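Long-range contacts in endo-beta-1,4-glucanase (Ampullaria crossean, PDB 5XBU), which probably hydrolyses internal beta-1,4-glucosidic bonds of cellulose, as an endoglucanase of glycoside hydrolase family 45: residues 49-54 / 175-180; 58-63 / 139-144; 80-85 / 162-167; 84-89 / 96-101; 104-109 / 151-156. All coordinates share one frame; numbering follows the deposited sequence.

Interaction 1 (49-54 / 175-180); sequences FPWNLQ and YQQCEC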
# COMPACT_ATOMS: atom_id res chain seq x y z
N PHE A 49 13.34 -0.81 12.31
CA PHE A 49 13.91 0.50 12.57
C PHE A 49 12.79 1.46 12.94
O PHE A 49 11.69 1.39 12.37
CB PHE A 49 14.62 1.05 11.34
CG PHE A 49 15.76 0.19 10.82
CD1 PHE A 49 16.83 -0.13 11.61
CD2 PHE A 49 15.76 -0.26 9.51
CE1 PHE A 49 17.89 -0.88 11.15
CE2 PHE A 49 16.80 -1.01 9.02
CZ PHE A 49 17.88 -1.33 9.84
N PRO A 50 13.04 2.39 13.87
CA PRO A 50 11.99 3.35 14.23
C PRO A 50 11.38 4.04 13.02
O PRO A 50 10.16 4.26 12.99
CB PRO A 50 12.70 4.31 15.20
CG PRO A 50 13.67 3.39 15.92
CD PRO A 50 14.20 2.47 14.79
N TRP A 51 12.19 4.43 12.03
CA TRP A 51 11.61 5.12 10.88
C TRP A 51 10.53 4.29 10.20
O TRP A 51 9.61 4.85 9.59
CB TRP A 51 12.68 5.58 9.89
CG TRP A 51 13.45 4.46 9.22
CD1 TRP A 51 14.72 4.06 9.53
CD2 TRP A 51 13.04 3.66 8.11
NE1 TRP A 51 15.10 3.04 8.70
CE2 TRP A 51 14.08 2.78 7.82
CE3 TRP A 51 11.88 3.62 7.32
CZ2 TRP A 51 13.99 1.85 6.78
CZ3 TRP A 51 11.79 2.69 6.30
CH2 TRP A 51 12.85 1.81 6.04
N ASN A 52 10.66 2.97 10.23
CA ASN A 52 9.70 2.08 9.58
C ASN A 52 8.41 1.90 10.39
O ASN A 52 7.44 1.32 9.88
CB ASN A 52 10.40 0.75 9.27
CG ASN A 52 9.58 -0.13 8.37
OD1 ASN A 52 8.97 0.35 7.42
ND2 ASN A 52 9.58 -1.43 8.66
N LEU A 53 8.35 2.44 11.60
CA LEU A 53 7.11 2.60 12.35
C LEU A 53 6.54 4.01 12.26
O LEU A 53 5.36 4.20 12.54
CB LEU A 53 7.37 2.26 13.83
CG LEU A 53 7.73 0.80 14.08
CD1 LEU A 53 8.01 0.59 15.54
CD2 LEU A 53 6.62 -0.15 13.60
N GLN A 54 7.37 4.99 11.89
CA GLN A 54 7.02 6.40 12.00
C GLN A 54 6.63 7.06 10.68
O GLN A 54 5.86 8.04 10.69
CB GLN A 54 8.22 7.19 12.55
CG GLN A 54 8.60 6.83 13.96
CD GLN A 54 10.00 7.28 14.31
OE1 GLN A 54 10.83 7.55 13.44
NE2 GLN A 54 10.28 7.37 15.61
N TYR A 175 15.79 3.17 3.10
CA TYR A 175 15.66 1.84 2.52
C TYR A 175 17.02 1.15 2.39
O TYR A 175 17.11 -0.08 2.44
CB TYR A 175 14.94 1.89 1.16
CG TYR A 175 14.65 0.48 0.69
CD1 TYR A 175 13.77 -0.34 1.41
CD2 TYR A 175 15.33 -0.08 -0.39
CE1 TYR A 175 13.60 -1.67 1.08
CE2 TYR A 175 15.14 -1.42 -0.75
CZ TYR A 175 14.29 -2.19 0.01
OH TYR A 175 14.13 -3.52 -0.31
N GLN A 176 18.08 1.93 2.22
CA GLN A 176 19.42 1.37 2.08
C GLN A 176 19.82 0.51 3.26
O GLN A 176 20.65 -0.39 3.10
CB GLN A 176 20.42 2.49 1.80
CG GLN A 176 20.21 3.03 0.40
CD GLN A 176 20.79 4.40 0.14
OE1 GLN A 176 21.33 5.06 1.03
NE2 GLN A 176 20.69 4.82 -1.11
N GLN A 177 19.26 0.75 4.44
CA GLN A 177 19.60 -0.11 5.56
C GLN A 177 18.68 -1.31 5.73
O GLN A 177 18.93 -2.13 6.61
CB GLN A 177 19.89 0.64 6.85
CG GLN A 177 18.70 1.24 7.39
CD GLN A 177 18.89 2.01 8.73
OE1 GLN A 177 17.95 2.70 9.20
NE2 GLN A 177 20.07 1.89 9.35
N CYS A 178 17.66 -1.47 4.88
CA CYS A 178 16.87 -2.68 4.92
C CYS A 178 17.64 -3.85 4.32
O CYS A 178 18.39 -3.70 3.35
CB CYS A 178 15.57 -2.49 4.14
SG CYS A 178 14.59 -1.06 4.77
N GLU A 179 17.39 -5.03 4.87
CA GLU A 179 18.17 -6.19 4.43
C GLU A 179 17.89 -6.54 2.97
O GLU A 179 18.76 -7.09 2.29
CB GLU A 179 17.87 -7.37 5.35
CG GLU A 179 18.79 -8.54 5.12
CD GLU A 179 18.59 -9.65 6.11
OE1 GLU A 179 17.84 -9.47 7.10
OE2 GLU A 179 19.20 -10.70 5.92
N CYS A 180 16.71 -6.21 2.48
CA CYS A 180 16.36 -6.53 1.10
C CYS A 180 16.96 -5.58 0.08
O CYS A 180 16.83 -5.81 -1.12
CB CYS A 180 14.83 -6.62 0.96
SG CYS A 180 14.13 -7.92 1.95

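Interaction 2 (58-63 / 139-144); sequences TAPSER and VHFDLQ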
# COMPACT_ATOMS: atom_id res chain seq x y z
N THR A 58 4.17 1.43 3.67
CA THR A 58 3.02 0.63 3.32
C THR A 58 3.39 -0.85 3.16
O THR A 58 4.52 -1.22 2.81
CB THR A 58 2.34 1.19 2.05
OG1 THR A 58 1.16 0.46 1.72
CG2 THR A 58 3.23 1.19 0.80
N ALA A 59 2.36 -1.67 3.38
CA ALA A 59 2.31 -3.09 3.04
C ALA A 59 1.28 -3.25 1.92
O ALA A 59 0.08 -3.30 2.19
CB ALA A 59 1.90 -3.90 4.27
N PRO A 60 1.71 -3.34 0.66
CA PRO A 60 0.76 -3.58 -0.42
C PRO A 60 0.29 -5.02 -0.43
O PRO A 60 0.98 -5.93 0.01
CB PRO A 60 1.56 -3.26 -1.70
CG PRO A 60 2.78 -2.53 -1.23
CD PRO A 60 3.07 -3.11 0.12
N SER A 61 -0.84 -5.22 -1.08
CA SER A 61 -1.31 -6.55 -1.39
C SER A 61 -0.21 -7.36 -2.10
O SER A 61 0.57 -6.84 -2.91
CB SER A 61 -2.60 -6.43 -2.20
OG SER A 61 -2.49 -5.53 -3.28
N GLU A 62 -0.24 -8.66 -1.80
CA GLU A 62 0.85 -9.58 -2.11
C GLU A 62 1.28 -9.57 -3.58
O GLU A 62 2.48 -9.58 -3.86
CB GLU A 62 0.39 -10.98 -1.71
CG GLU A 62 1.41 -12.08 -1.85
CD GLU A 62 0.92 -13.40 -1.32
OE1 GLU A 62 1.38 -14.42 -1.85
OE2 GLU A 62 0.10 -13.44 -0.37
N ARG A 63 0.34 -9.65 -4.51
CA ARG A 63 0.74 -9.79 -5.91
C ARG A 63 1.41 -8.53 -6.45
O ARG A 63 2.26 -8.64 -7.34
CB ARG A 63 -0.43 -10.26 -6.77
CG ARG A 63 -0.86 -11.68 -6.47
CD ARG A 63 0.14 -12.75 -7.02
NE ARG A 63 -0.32 -14.09 -6.59
CZ ARG A 63 -0.06 -14.63 -5.41
NH1 ARG A 63 0.83 -14.07 -4.61
NH2 ARG A 63 -0.71 -15.72 -5.04
N VAL A 139 -5.20 -3.17 -6.72
CA VAL A 139 -4.14 -3.20 -5.72
C VAL A 139 -4.70 -2.57 -4.46
O VAL A 139 -5.64 -1.75 -4.51
CB VAL A 139 -2.87 -2.48 -6.22
CG1 VAL A 139 -3.08 -1.00 -6.37
CG2 VAL A 139 -1.66 -2.80 -5.37
N HIS A 140 -4.13 -2.96 -3.33
CA HIS A 140 -4.47 -2.44 -2.02
C HIS A 140 -3.20 -1.98 -1.32
O HIS A 140 -2.19 -2.68 -1.37
CB HIS A 140 -5.16 -3.49 -1.18
CG HIS A 140 -5.67 -2.97 0.10
ND1 HIS A 140 -6.84 -2.25 0.16
CD2 HIS A 140 -5.15 -3.01 1.35
CE1 HIS A 140 -7.02 -1.87 1.41
NE2 HIS A 140 -6.02 -2.32 2.16
N PHE A 141 -3.27 -0.86 -0.62
CA PHE A 141 -2.16 -0.37 0.20
C PHE A 141 -2.60 -0.32 1.66
O PHE A 141 -3.46 0.49 2.02
CB PHE A 141 -1.63 0.98 -0.28
CG PHE A 141 -1.04 0.88 -1.65
CD1 PHE A 141 0.21 0.28 -1.84
CD2 PHE A 141 -1.74 1.32 -2.78
CE1 PHE A 141 0.74 0.12 -3.10
CE2 PHE A 141 -1.20 1.17 -4.04
CZ PHE A 141 0.03 0.57 -4.21
N ASP A 142 -1.98 -1.15 2.50
CA ASP A 142 -2.18 -1.08 3.94
C ASP A 142 -1.15 -0.11 4.48
O ASP A 142 0.04 -0.26 4.25
CB ASP A 142 -2.04 -2.48 4.55
CG ASP A 142 -2.89 -2.68 5.79
OD1 ASP A 142 -3.56 -1.74 6.24
OD2 ASP A 142 -2.84 -3.82 6.31
N LEU A 143 -1.60 0.92 5.18
CA LEU A 143 -0.74 2.03 5.54
C LEU A 143 -0.35 1.94 7.02
O LEU A 143 -1.22 1.88 7.89
CB LEU A 143 -1.44 3.37 5.27
CG LEU A 143 -2.02 3.50 3.84
CD1 LEU A 143 -2.70 4.82 3.69
CD2 LEU A 143 -0.94 3.32 2.78
N GLN A 144 0.95 1.93 7.30
CA GLN A 144 1.45 1.85 8.68
C GLN A 144 0.97 3.05 9.48
O GLN A 144 1.13 4.20 9.05
CB GLN A 144 2.97 1.83 8.62
CG GLN A 144 3.67 1.85 9.98
CD GLN A 144 3.39 0.64 10.82
OE1 GLN A 144 2.62 0.70 11.79
NE2 GLN A 144 3.99 -0.50 10.44

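Interaction 3 (80-85 / 162-167); sequences KCVRLT and WEEVPC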
# COMPACT_ATOMS: atom_id res chain seq x y z
N LYS A 80 10.05 0.28 -3.41
CA LYS A 80 9.38 1.18 -4.34
C LYS A 80 8.57 2.19 -3.56
O LYS A 80 8.14 1.94 -2.45
CB LYS A 80 8.41 0.42 -5.27
CG LYS A 80 9.06 -0.56 -6.22
CD LYS A 80 9.82 0.19 -7.30
CE LYS A 80 10.21 -0.73 -8.45
NZ LYS A 80 9.04 -1.22 -9.27
N CYS A 81 8.35 3.35 -4.17
CA CYS A 81 7.45 4.35 -3.62
C CYS A 81 6.24 4.53 -4.53
O CYS A 81 6.32 4.43 -5.76
CB CYS A 81 8.16 5.69 -3.42
SG CYS A 81 9.29 5.62 -1.99
N VAL A 82 5.11 4.80 -3.89
CA VAL A 82 3.85 5.02 -4.57
C VAL A 82 3.26 6.34 -4.07
O VAL A 82 3.25 6.62 -2.87
CB VAL A 82 2.85 3.86 -4.39
CG1 VAL A 82 3.37 2.60 -5.10
CG2 VAL A 82 2.49 3.58 -2.96
N ARG A 83 2.77 7.15 -5.00
CA ARG A 83 2.03 8.35 -4.66
C ARG A 83 0.56 7.98 -4.68
O ARG A 83 0.07 7.43 -5.68
CB ARG A 83 2.29 9.48 -5.65
CG ARG A 83 1.45 10.72 -5.33
CD ARG A 83 1.75 11.91 -6.21
NE ARG A 83 3.11 12.40 -6.02
CZ ARG A 83 4.05 12.37 -6.95
NH1 ARG A 83 3.77 11.87 -8.15
NH2 ARG A 83 5.25 12.85 -6.69
N LEU A 84 -0.13 8.26 -3.58
CA LEU A 84 -1.53 7.97 -3.41
C LEU A 84 -2.30 9.28 -3.30
O LEU A 84 -1.99 10.10 -2.43
CB LEU A 84 -1.78 7.10 -2.19
CG LEU A 84 -0.94 5.81 -2.12
CD1 LEU A 84 -1.39 4.97 -0.95
CD2 LEU A 84 -1.07 5.01 -3.41
N THR A 85 -3.27 9.49 -4.18
CA THR A 85 -4.05 10.72 -4.22
C THR A 85 -5.50 10.40 -3.95
O THR A 85 -6.13 9.70 -4.75
CB THR A 85 -3.92 11.42 -5.57
OG1 THR A 85 -2.56 11.64 -5.89
CG2 THR A 85 -4.63 12.76 -5.56
N TRP A 162 -3.27 5.71 -7.77
CA TRP A 162 -1.94 5.30 -7.36
C TRP A 162 -0.99 5.31 -8.55
O TRP A 162 -1.37 4.99 -9.69
CB TRP A 162 -1.95 3.91 -6.67
CG TRP A 162 -1.95 2.73 -7.61
CD1 TRP A 162 -2.99 2.14 -8.29
CD2 TRP A 162 -0.79 1.96 -7.97
NE1 TRP A 162 -2.55 1.10 -9.05
CE2 TRP A 162 -1.20 0.98 -8.88
CE3 TRP A 162 0.56 2.03 -7.61
CZ2 TRP A 162 -0.32 0.05 -9.40
CZ3 TRP A 162 1.43 1.12 -8.12
CH2 TRP A 162 0.98 0.14 -9.02
N GLU A 163 0.27 5.66 -8.29
CA GLU A 163 1.31 5.47 -9.28
C GLU A 163 2.64 5.31 -8.58
O GLU A 163 2.84 5.82 -7.48
CB GLU A 163 1.45 6.62 -10.28
CG GLU A 163 1.71 7.95 -9.60
CD GLU A 163 1.99 9.11 -10.55
OE1 GLU A 163 1.94 10.27 -10.10
OE2 GLU A 163 2.28 8.87 -11.72
N GLU A 164 3.55 4.60 -9.22
CA GLU A 164 4.91 4.51 -8.71
C GLU A 164 5.65 5.81 -9.02
O GLU A 164 5.48 6.39 -10.09
CB GLU A 164 5.68 3.38 -9.37
CG GLU A 164 5.44 2.08 -8.73
CD GLU A 164 6.30 0.95 -9.29
OE1 GLU A 164 7.36 1.16 -9.94
OE2 GLU A 164 5.91 -0.19 -9.02
N VAL A 165 6.47 6.25 -8.08
CA VAL A 165 7.26 7.46 -8.23
C VAL A 165 8.64 7.21 -7.65
O VAL A 165 8.80 6.35 -6.77
CB VAL A 165 6.59 8.66 -7.50
CG1 VAL A 165 5.23 8.95 -8.07
CG2 VAL A 165 6.45 8.41 -6.00
N PRO A 166 9.64 7.96 -8.08
CA PRO A 166 10.92 7.90 -7.38
C PRO A 166 10.74 8.23 -5.91
O PRO A 166 9.99 9.13 -5.53
CB PRO A 166 11.76 8.97 -8.08
CG PRO A 166 11.11 9.18 -9.38
CD PRO A 166 9.66 8.90 -9.21
N CYS A 167 11.45 7.51 -5.04
CA CYS A 167 11.32 7.80 -3.62
C CYS A 167 11.97 9.13 -3.26
O CYS A 167 13.03 9.47 -3.78
CB CYS A 167 11.97 6.72 -2.75
SG CYS A 167 11.10 5.13 -2.78
O HOH W 1 9.77 3.83 -6.65

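Interaction 4 (84-89 / 96-101); sequences LTPTGG and GAPPNH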
# COMPACT_ATOMS: atom_id res chain seq x y z
N LEU A 84 -0.13 8.26 -3.58
CA LEU A 84 -1.53 7.97 -3.41
C LEU A 84 -2.30 9.28 -3.30
O LEU A 84 -1.99 10.10 -2.43
CB LEU A 84 -1.78 7.10 -2.19
CG LEU A 84 -0.94 5.81 -2.12
CD1 LEU A 84 -1.39 4.97 -0.95
CD2 LEU A 84 -1.07 5.01 -3.41
N THR A 85 -3.27 9.49 -4.18
CA THR A 85 -4.05 10.72 -4.22
C THR A 85 -5.50 10.40 -3.95
O THR A 85 -6.13 9.70 -4.75
CB THR A 85 -3.92 11.42 -5.57
OG1 THR A 85 -2.56 11.64 -5.89
CG2 THR A 85 -4.63 12.76 -5.56
N PRO A 86 -6.09 10.88 -2.85
CA PRO A 86 -7.51 10.60 -2.61
C PRO A 86 -8.38 11.12 -3.75
O PRO A 86 -8.16 12.21 -4.28
CB PRO A 86 -7.82 11.36 -1.31
CG PRO A 86 -6.46 11.41 -0.62
CD PRO A 86 -5.48 11.64 -1.73
N THR A 87 -9.43 10.35 -4.06
CA THR A 87 -10.45 10.79 -5.01
C THR A 87 -11.62 11.49 -4.31
O THR A 87 -12.43 12.13 -4.99
CB THR A 87 -11.02 9.56 -5.73
OG1 THR A 87 -11.59 8.73 -4.71
CG2 THR A 87 -9.97 8.83 -6.54
N GLY A 88 -11.76 11.33 -3.01
CA GLY A 88 -12.98 11.64 -2.29
C GLY A 88 -13.86 10.45 -2.02
O GLY A 88 -14.84 10.56 -1.28
N GLY A 89 -13.55 9.32 -2.64
CA GLY A 89 -14.32 8.12 -2.47
C GLY A 89 -13.85 7.26 -1.32
O GLY A 89 -12.82 7.51 -0.69
N GLY A 96 -14.41 6.60 4.88
CA GLY A 96 -15.11 7.86 4.74
C GLY A 96 -14.31 8.80 3.86
O GLY A 96 -13.19 8.48 3.43
N ALA A 97 -14.91 9.97 3.60
CA ALA A 97 -14.32 10.94 2.70
C ALA A 97 -13.32 11.80 3.47
O ALA A 97 -13.67 12.36 4.51
CB ALA A 97 -15.41 11.84 2.09
N PRO A 98 -12.09 11.95 2.98
CA PRO A 98 -11.08 12.65 3.77
C PRO A 98 -11.26 14.15 3.70
O PRO A 98 -11.96 14.67 2.82
CB PRO A 98 -9.77 12.20 3.13
CG PRO A 98 -10.16 11.94 1.71
CD PRO A 98 -11.51 11.31 1.78
N PRO A 99 -10.62 14.89 4.62
CA PRO A 99 -10.79 16.36 4.64
C PRO A 99 -10.15 17.08 3.47
O PRO A 99 -10.60 18.19 3.13
CB PRO A 99 -10.12 16.76 5.96
CG PRO A 99 -9.11 15.64 6.20
CD PRO A 99 -9.86 14.42 5.79
N ASN A 100 -9.13 16.50 2.85
CA ASN A 100 -8.50 17.09 1.68
C ASN A 100 -7.98 15.96 0.82
O ASN A 100 -8.01 14.78 1.21
CB ASN A 100 -7.42 18.09 2.05
CG ASN A 100 -6.23 17.42 2.71
OD1 ASN A 100 -5.60 16.55 2.12
ND2 ASN A 100 -5.97 17.78 3.94
N HIS A 101 -7.55 16.32 -0.38
CA HIS A 101 -7.01 15.36 -1.35
C HIS A 101 -5.53 15.55 -1.59
O HIS A 101 -5.02 15.23 -2.66
CB HIS A 101 -7.79 15.39 -2.66
CG HIS A 101 -9.24 15.12 -2.50
ND1 HIS A 101 -10.14 15.29 -3.53
CD2 HIS A 101 -9.96 14.69 -1.43
CE1 HIS A 101 -11.35 14.98 -3.09
NE2 HIS A 101 -11.27 14.62 -1.82

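Interaction 5 (104-109 / 151-156); sequences VVFMVT and EALHWD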
# COMPACT_ATOMS: atom_id res chain seq x y z
N VAL A 104 0.04 11.79 -1.00
CA VAL A 104 1.07 11.36 -0.06
C VAL A 104 1.83 10.21 -0.70
O VAL A 104 1.24 9.30 -1.28
CB VAL A 104 0.47 10.94 1.30
CG1 VAL A 104 1.55 10.55 2.27
CG2 VAL A 104 -0.39 12.07 1.92
N VAL A 105 3.15 10.25 -0.58
CA VAL A 105 4.05 9.21 -1.07
C VAL A 105 4.38 8.25 0.06
O VAL A 105 4.79 8.66 1.15
CB VAL A 105 5.32 9.82 -1.67
CG1 VAL A 105 6.33 8.73 -2.09
CG2 VAL A 105 5.01 10.74 -2.86
N PHE A 106 4.22 6.95 -0.21
CA PHE A 106 4.53 5.89 0.74
C PHE A 106 5.58 4.97 0.14
O PHE A 106 5.56 4.67 -1.06
CB PHE A 106 3.30 5.04 1.05
CG PHE A 106 2.19 5.81 1.73
CD1 PHE A 106 1.32 6.57 0.98
CD2 PHE A 106 2.04 5.79 3.11
CE1 PHE A 106 0.30 7.31 1.59
CE2 PHE A 106 1.03 6.52 3.73
CZ PHE A 106 0.17 7.28 2.95
N MET A 107 6.47 4.45 0.98
CA MET A 107 7.45 3.46 0.55
C MET A 107 7.01 2.06 0.96
O MET A 107 6.56 1.83 2.08
CB MET A 107 8.83 3.78 1.14
CG MET A 107 9.92 2.85 0.60
SD MET A 107 11.58 3.46 0.94
CE MET A 107 11.67 3.18 2.72
N VAL A 108 7.17 1.11 0.03
CA VAL A 108 6.88 -0.29 0.29
C VAL A 108 7.95 -0.88 1.20
O VAL A 108 9.11 -0.99 0.81
CB VAL A 108 6.83 -1.08 -1.03
CG1 VAL A 108 6.61 -2.53 -0.75
CG2 VAL A 108 5.77 -0.48 -1.97
N THR A 109 7.53 -1.29 2.40
CA THR A 109 8.45 -1.92 3.35
C THR A 109 7.92 -3.23 3.90
O THR A 109 8.62 -3.88 4.68
CB THR A 109 8.80 -0.99 4.51
OG1 THR A 109 7.61 -0.79 5.27
CG2 THR A 109 9.38 0.31 4.05
N GLU A 151 -3.57 8.67 10.90
CA GLU A 151 -4.56 9.47 11.62
C GLU A 151 -4.31 10.95 11.39
O GLU A 151 -5.27 11.72 11.25
CB GLU A 151 -4.49 9.13 13.11
CG GLU A 151 -5.41 9.97 13.98
CD GLU A 151 -6.88 9.70 13.72
OE1 GLU A 151 -7.19 8.63 13.15
OE2 GLU A 151 -7.72 10.56 14.09
N ALA A 152 -3.04 11.37 11.35
CA ALA A 152 -2.70 12.78 11.13
C ALA A 152 -3.08 13.29 9.75
O ALA A 152 -3.26 14.50 9.57
CB ALA A 152 -1.21 13.01 11.37
N LEU A 153 -3.18 12.39 8.75
CA LEU A 153 -3.73 12.71 7.44
C LEU A 153 -5.25 12.77 7.46
O LEU A 153 -5.85 13.27 6.50
CB LEU A 153 -3.31 11.64 6.40
CG LEU A 153 -1.81 11.43 6.18
CD1 LEU A 153 -1.59 10.21 5.32
CD2 LEU A 153 -1.14 12.65 5.56
N HIS A 154 -5.88 12.21 8.50
CA HIS A 154 -7.33 12.04 8.59
C HIS A 154 -7.86 11.16 7.46
O HIS A 154 -8.96 11.37 6.94
CB HIS A 154 -8.07 13.37 8.68
CG HIS A 154 -7.55 14.21 9.79
ND1 HIS A 154 -7.67 13.84 11.11
CD2 HIS A 154 -6.83 15.35 9.78
CE1 HIS A 154 -7.09 14.75 11.87
NE2 HIS A 154 -6.57 15.68 11.09
N TRP A 155 -7.07 10.15 7.10
CA TRP A 155 -7.48 9.19 6.08
C TRP A 155 -8.17 8.02 6.77
O TRP A 155 -7.55 7.32 7.59
CB TRP A 155 -6.26 8.68 5.32
CG TRP A 155 -5.71 9.61 4.29
CD1 TRP A 155 -5.98 10.95 4.14
CD2 TRP A 155 -4.78 9.28 3.24
NE1 TRP A 155 -5.29 11.47 3.08
CE2 TRP A 155 -4.54 10.46 2.51
CE3 TRP A 155 -4.17 8.08 2.84
CZ2 TRP A 155 -3.69 10.49 1.40
CZ3 TRP A 155 -3.35 8.11 1.74
CH2 TRP A 155 -3.12 9.29 1.01
N ASP A 156 -9.44 7.81 6.44
CA ASP A 156 -10.23 6.68 6.90
C ASP A 156 -10.50 5.80 5.68
O ASP A 156 -11.52 5.91 5.00
CB ASP A 156 -11.52 7.16 7.54
CG ASP A 156 -12.37 6.02 8.06
OD1 ASP A 156 -11.90 4.86 8.12
OD2 ASP A 156 -13.52 6.29 8.40

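Interaction 1 (49-54 / 175-180)
A type I beta turn from Tyr-175 to Cys-178, just after helix 169-175, packs against the start of the short helix 50-54 through Gln-177, whose amide stacks on Phe-49 and meets the edge of Trp-51. The amide and the Phe-49 ring have planes 14° apart, and OE1 sits over the ring centre, 3.6 Å above its plane. Behind the amide, Gln-177 CG touches Phe-49 CE2 at 3.4 Å. The same OE1 accepts a hydrogen bond from Trp-51 NE1 at 2.9 Å. This N-H arrives in the carbonyl plane, on a lone pair, and the amide lies nearly coplanar with the indole, so the bond helps hold the amide flat over Phe-49. Beyond CG the Gln-177 chain is extended (chi2 179°), which carries the amide out to Phe-49 and the indole N-H. At the indole edge, Cys-178 SG lies in plane, 3.6 Å from Trp-51 CZ2, a sulfur-aromatic contact. Cys-178 is itself tied by a disulfide to Cys-40, whose backbone bonds to that of Phe-49. Trp-51 and Tyr-175 both rest on Met-107, so this C-terminal turn and helix 50-54 meet beside strand 104-108.

Interaction 2 (58-63 / 139-144)
Thr-58 holds OG1 anti to its backbone N (chi1 -176°), which sets it beside the carbonyl carbon, where the hydroxyl donates to Asp-142 O at 2.9 Å. Ser-61 instead keeps OG between its backbone N and carbonyl carbon (chi1 49°), and there it accepts a bond from His-140 N at 3.0 Å. Between these two side-chain bonds the antiparallel strands pair through their backbones. Ala-59 and Asp-142 form a hydrogen-bonded pair, Ala-59 N giving to Asp-142 O at 2.9 Å and Asp-142 N to Ala-59 O at 3.0 Å; beyond it, Ser-61 N donates to His-140 O at 2.9 Å. On the face shared by Thr-58, Pro-60, Phe-141 and Leu-143, Pro-60 CB meets Phe-141 CE1 obliquely at 3.7 Å, while Thr-58 OG1 lies at the edge of the Phe-141 ring. A valine in place of Thr-58 would probably cost Asp-142 O its second donor and leave a methyl near that carbonyl. Phe-141 packs further on Val-82 and Leu-84, in the core of the double-psi beta-barrel to which the family belongs. Asp-142 O is thus gripped twice, by Ala-59 N in the carbonyl plane and by Thr-58 OG1 from above it. Past the non-hydrogen-bonded pair Pro-60 and Phe-141, the backbone N and hydroxyl of Ser-61 serve both backbone polar groups of His-140.

Interaction 3 (80-85 / 162-167)
At the edge of the Trp-162 indole, Val-82 CG1 comes within 3.8 Å of CE3. The guanidinium of Arg-83 has Val-165 CG1 over one face and Glu-163 OE1 at its edge. In the conformers described, Arg-83 NH1 and Glu-163 OE1 form a salt bridge at 3.1 Å, but both side chains have a second conformer, and the hydrogen bond is weak and doubtful. Nearer the backbone, Leu-84 CD2 packs on Trp-162 CB. Lys-80 crosses Glu-164 obliquely, and its bend at chi4 (69°) puts NZ 3.0 Å from Glu-164 OE1, on the syn side. NZ is also hydrogen-bonded to Asn-77 OD1, and Glu-164 OE2 to Tyr-64 OH. An alanine in place of Glu-164 would probably leave the Lys-80 ammonium without its carboxylate mate and the Tyr-64 hydroxyl without that partner. The backbones pair at Arg-83 and Glu-163, where Arg-83 N donates to Glu-163 O at 2.8 Å. Further along, Val-165 N bonds to Cys-81 O, and a water bridges Cys-81 N and Val-165 O. A disulfide, Cys-81 SG to Cys-167 SG at 2.0 Å, then closes the end covalently. This is an antiparallel strand pair of the double-psi beta-barrel, with Val-82 and Leu-84 turned to the core beside Phe-141 and with Arg-83, Glu-163 and Val-165 on the other face.

Interaction 4 (84-89 / 96-101)
One face of the His-101 imidazole lies against the chain from Pro-86 to Gly-88, a packing of ring on backbone. At the far side of the ring, NE2 comes 3.5 Å from Gly-88 CA. At its root, CG is 3.6 Å from Pro-86 O, and CE1 lies close to Thr-87 O. Apolar contacts flank the imidazole. Pro-86 CB touches Pro-98 CG at 3.9 Å and His-101 CD2 at 4.0 Å, so the Pro-86 ring is met by both residues. Two methyl-to-carbonyl contacts mark the ends: Thr-85 CG2 rests on His-101 O, and Ala-97 CB packs against Gly-88 O at 3.6 Å. Polar bonds shape the first segment from within. Gly-89 N donates to Thr-87 OG1 at 2.9 Å, an ST turn, and the same hydroxyl is hydrogen-bonded to Glu-159. Gly-88 has a positive phi (98°), and a CB on it would press against His-101 CE1 as well as the preceding carbonyl. Pro-86 also packs on Trp-155, joining the connection between strands 81-86 and 104-108 to the loop before strand 160-165. With no hydrogen bond across it, the contact depends on shape: prolines probably limit the bending of both segments, and the imidazole covers peptide groups without pairing with them.

Interaction 5 (104-109 / 151-156)
Apolar contact makes up the whole of this buried meeting, in which Val-104 and Phe-106, alternate residues of strand 104-108, point at Leu-153 and Trp-155. The aliphatic pair is Val-104 with Leu-153, which meet tip to tip, CG2 to CD2 at 3.8 Å. Contacts of aliphatic groups with rings come next. Leu-153 CD1 approaches Phe-106 CZ, also tip to tip, at 4.2 Å, so each of the two leucine methyls has a partner on the strand. Val-104 and Trp-155 lie alongside each other, pointing opposite ways, with CG2 of the valine 3.7 Å from CZ2 of the indole. Within its own segment, Leu-153 CD1 sits over the centre of the Trp-155 ring, 3.9 Å above the plane. The leucine therefore covers one indole face while it touches both strand residues. The aromatic pair is Phe-106 with Trp-155, whose ends meet, CE1 to CZ3 at 3.7 Å. Their planes are inclined at 47° with centroids 5.8 Å apart, an oblique meeting. Phe-106 CG is anti to its carbonyl carbon (chi1 -63°), and from that root the ring extends until its far atoms CE1 and CZ face the loop. Around the contact, Phe-106 packs on Leu-84 and meets the His-56 ring, and Trp-155 also touches Pro-86 and Val-150. A buried strand face closed over by side chains from a connecting loop is what this contact provides, consistent with the loop between strands 140-144 and 160-165 capping part of the double-psi beta-barrel core.

How the interactions relate
From the N terminus, helix 50-54 opens interaction 1, whose partner near the C terminus closes a loop that encloses the other four. Strand 57-60 follows and opens interaction 2, closed at 139-144. Strand 81-86 then starts both interaction 3, closed at 162-167, and the short loop of interaction 4, closed at 96-101; they share Leu-84 and Thr-85. Interaction 4 nests inside interaction 2, which crosses interactions 3 and 5. Strand 104-108 opens interaction 5, nested inside interaction 3 and reached after interaction 4 has closed. Strand 104-108 lies between strands 57-60 and 81-86, linking interactions 2, 3 and 5 in one sheet, while Asn-52 bonds Thr-109 to join interaction 1.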